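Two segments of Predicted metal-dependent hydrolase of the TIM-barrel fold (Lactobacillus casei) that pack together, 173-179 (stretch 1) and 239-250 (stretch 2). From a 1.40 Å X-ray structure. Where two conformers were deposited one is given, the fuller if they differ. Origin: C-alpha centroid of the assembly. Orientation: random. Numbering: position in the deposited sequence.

Stretch 1 (173-179) RVGLHLE
Stretch 2 (239-250) YLGNPLLMRDYL

This is a mainly apolar contact between an irregular strand-less segment and a chain of short helical turns, pinned by one direct backbone hydrogen bond and one bridging water. Both stretches advance in the same sense: G175 CA lies 4.7 Å from L240 CA, and H177 CA 4.5 Å from L245 CA.

Stretch 2 opens in 3-10 conformation at Y239 and L240 and turns through G241 and N242, makes a second 3-10 segment over 243-246 and enters a helix at R247. N242 (chi1 t) secures the turn, its OD1 accepting from L244 N at 3.0 Å, while L245 N donates to N242 O at 2.9 Å.

The direct bond runs from L176 N to L240 O, 2.9 Å. Just before it, G175 adopts phi/psi 91/-178, where a CB would jam against the preceding carbonyl and lie 2.6 Å from L240 CB; glycine meets both demands.

L176 (-113/12; m, t) points toward stretch 2, its CD1 3.6 Å from G241 O and its CB 3.8 Å from M246 CG. M246, a selenomethionine with rotamers m, t, p, offers a long, flexible apolar surface. H177 (-83/73; chi1 t, chi2 -17°) directs its CA at L245 O, a CA-H...O contact of 3.6 Å, and the CD2 of L245 (chi1 m, chi2 t) sits over one face of the H177 ring, 4.2 Å from that ring's centroid, a CH-pi contact.

L178 (-78/128; m, t) repeats this chemistry: its CD1 lies over one face of the Y249 ring (t, 85°), 4.0 Å from the centroid and 3.6 Å from Y249 CG. The branched leucine suits the flat aromatic surface.

Near the L178 backbone, water 1 donates to L178 O (2.7 Å) and L245 O (3.0 Å) and accepts from Y249 N (3.1 Å), joining the two backbones where they do not bond directly.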

# COMPACT_ATOMS: atom_id res chain seq x y z
N ARG A 173 -7.53 6.01 -20.04
CA ARG A 173 -7.13 5.98 -21.44
C ARG A 173 -5.62 5.79 -21.58
O ARG A 173 -5.15 4.97 -22.40
CB ARG A 173 -7.60 7.23 -22.18
CG ARG A 173 -9.12 7.47 -22.15
CD ARG A 173 -9.81 6.46 -22.96
NE ARG A 173 -11.27 6.51 -22.84
CZ ARG A 173 -12.07 7.31 -23.51
NH1 ARG A 173 -11.62 8.23 -24.36
NH2 ARG A 173 -13.38 7.18 -23.33
N VAL A 174 -4.87 6.58 -20.82
CA VAL A 174 -3.42 6.73 -20.98
C VAL A 174 -2.62 6.75 -19.69
O VAL A 174 -1.38 6.75 -19.71
CB VAL A 174 -3.10 7.99 -21.80
CG1 VAL A 174 -3.67 7.87 -23.24
CG2 VAL A 174 -3.64 9.28 -21.13
N GLY A 175 -3.29 6.82 -18.54
CA GLY A 175 -2.62 6.88 -17.29
C GLY A 175 -2.35 8.32 -16.87
O GLY A 175 -2.75 9.28 -17.56
N LEU A 176 -1.68 8.46 -15.74
CA LEU A 176 -1.53 9.75 -15.07
C LEU A 176 -0.11 10.33 -15.03
O LEU A 176 0.14 11.31 -14.33
CB LEU A 176 -2.10 9.72 -13.64
CG LEU A 176 -3.62 9.52 -13.54
CD1 LEU A 176 -3.99 9.36 -12.06
CD2 LEU A 176 -4.32 10.71 -14.20
N HIS A 177 0.82 9.74 -15.81
CA HIS A 177 2.17 10.26 -15.87
C HIS A 177 2.20 11.40 -16.88
O HIS A 177 2.74 11.28 -17.98
CB HIS A 177 3.14 9.13 -16.24
CG HIS A 177 4.56 9.41 -15.87
ND1 HIS A 177 5.02 10.68 -15.57
CD2 HIS A 177 5.63 8.60 -15.85
CE1 HIS A 177 6.32 10.62 -15.34
NE2 HIS A 177 6.71 9.36 -15.48
N LEU A 178 1.63 12.54 -16.49
CA LEU A 178 1.39 13.63 -17.39
C LEU A 178 2.69 14.40 -17.64
O LEU A 178 3.41 14.75 -16.70
CB LEU A 178 0.35 14.57 -16.81
CG LEU A 178 -0.98 13.98 -16.34
CD1 LEU A 178 -1.84 15.06 -15.70
CD2 LEU A 178 -1.76 13.22 -17.44
N GLU A 179 3.03 14.60 -18.91
CA GLU A 179 4.24 15.34 -19.25
C GLU A 179 3.90 16.28 -20.40
O GLU A 179 3.08 15.95 -21.25
CB GLU A 179 5.38 14.39 -19.64
CG GLU A 179 5.93 13.55 -18.47
CD GLU A 179 7.18 12.70 -18.85
OE1 GLU A 179 7.07 11.73 -19.64
OE2 GLU A 179 8.29 13.01 -18.34
N TYR A 239 -1.73 0.39 -12.82
CA TYR A 239 -0.32 0.68 -12.47
C TYR A 239 0.06 2.12 -12.77
O TYR A 239 0.92 2.69 -12.09
CB TYR A 239 0.61 -0.33 -13.18
CG TYR A 239 1.99 -0.44 -12.64
CD1 TYR A 239 2.26 -1.26 -11.55
CD2 TYR A 239 3.05 0.25 -13.23
CE1 TYR A 239 3.55 -1.37 -11.03
CE2 TYR A 239 4.36 0.13 -12.74
CZ TYR A 239 4.59 -0.69 -11.63
OH TYR A 239 5.88 -0.79 -11.12
N LEU A 240 -0.59 2.69 -13.79
CA LEU A 240 -0.35 4.07 -14.22
C LEU A 240 -1.29 5.05 -13.57
O LEU A 240 -1.33 6.25 -13.92
CB LEU A 240 -0.52 4.16 -15.76
CG LEU A 240 0.51 3.33 -16.53
CD1 LEU A 240 0.32 3.55 -18.04
CD2 LEU A 240 1.93 3.70 -16.11
N GLY A 241 -2.10 4.57 -12.64
CA GLY A 241 -3.10 5.41 -11.98
C GLY A 241 -2.64 5.98 -10.65
O GLY A 241 -3.48 6.49 -9.90
N ASN A 242 -1.36 5.79 -10.31
CA ASN A 242 -0.79 6.30 -9.06
C ASN A 242 -0.66 7.83 -9.21
O ASN A 242 0.07 8.32 -10.08
CB ASN A 242 0.58 5.66 -8.79
CG ASN A 242 1.18 6.05 -7.45
OD1 ASN A 242 0.94 7.15 -6.93
ND2 ASN A 242 1.99 5.13 -6.88
N PRO A 243 -1.35 8.61 -8.36
CA PRO A 243 -1.35 10.04 -8.58
C PRO A 243 -0.02 10.75 -8.30
O PRO A 243 0.14 11.90 -8.71
CB PRO A 243 -2.44 10.52 -7.63
CG PRO A 243 -2.42 9.54 -6.51
CD PRO A 243 -2.15 8.23 -7.19
N LEU A 244 0.95 10.06 -7.68
CA LEU A 244 2.31 10.60 -7.60
C LEU A 244 2.86 10.88 -9.01
O LEU A 244 3.71 11.75 -9.17
CB LEU A 244 3.24 9.65 -6.86
CG LEU A 244 2.92 9.32 -5.40
CD1 LEU A 244 3.93 8.33 -4.81
CD2 LEU A 244 2.79 10.61 -4.56
N LEU A 245 2.35 10.16 -10.01
CA LEU A 245 2.81 10.35 -11.38
C LEU A 245 2.38 11.72 -11.95
O LEU A 245 2.94 12.19 -12.94
CB LEU A 245 2.33 9.21 -12.27
CG LEU A 245 2.86 7.81 -11.92
CD1 LEU A 245 2.08 6.71 -12.67
CD2 LEU A 245 4.35 7.74 -12.17
N MSE A 246 1.40 12.37 -11.28
CA MSE A 246 0.91 13.68 -11.69
C MSE A 246 1.75 14.84 -11.17
O MSE A 246 1.38 15.99 -11.37
CB MSE A 246 -0.53 13.93 -11.17
CG MSE A 246 -1.53 12.96 -11.70
SE MSE A 246 -3.23 13.27 -10.93
CE MSE A 246 -3.58 14.90 -11.67
N ARG A 247 2.81 14.56 -10.43
CA ARG A 247 3.51 15.64 -9.73
C ARG A 247 3.97 16.78 -10.67
O ARG A 247 3.84 17.92 -10.30
CB ARG A 247 4.68 15.09 -8.91
CG ARG A 247 5.26 16.06 -7.87
CD ARG A 247 6.43 15.42 -7.08
NE ARG A 247 7.51 15.03 -7.99
CZ ARG A 247 8.67 15.66 -8.12
NH1 ARG A 247 8.99 16.67 -7.33
NH2 ARG A 247 9.55 15.23 -9.01
N ASP A 248 4.45 16.49 -11.88
CA ASP A 248 4.91 17.59 -12.71
C ASP A 248 3.74 18.50 -13.12
O ASP A 248 3.90 19.72 -13.12
CB ASP A 248 5.72 17.08 -13.90
CG ASP A 248 7.04 16.38 -13.50
OD1 ASP A 248 7.58 16.57 -12.37
OD2 ASP A 248 7.55 15.63 -14.36
N TYR A 249 2.59 17.92 -13.42
CA TYR A 249 1.41 18.70 -13.75
C TYR A 249 0.98 19.53 -12.54
O TYR A 249 0.62 20.68 -12.71
CB TYR A 249 0.28 17.78 -14.21
CG TYR A 249 -0.94 18.45 -14.78
CD1 TYR A 249 -0.99 18.81 -16.12
CD2 TYR A 249 -2.07 18.68 -13.99
CE1 TYR A 249 -2.09 19.39 -16.69
CE2 TYR A 249 -3.19 19.26 -14.53
CZ TYR A 249 -3.22 19.63 -15.90
OH TYR A 249 -4.36 20.18 -16.43
N LEU A 250 0.99 18.92 -11.36
CA LEU A 250 0.56 19.63 -10.15
C LEU A 250 1.51 20.81 -9.86
O LEU A 250 1.07 21.90 -9.49
CB LEU A 250 0.51 18.69 -8.96
CG LEU A 250 -0.49 17.55 -9.03
CD1 LEU A 250 -0.45 16.59 -7.83
CD2 LEU A 250 -1.90 18.12 -9.30
O HOH W 1 2.73 14.93 -14.13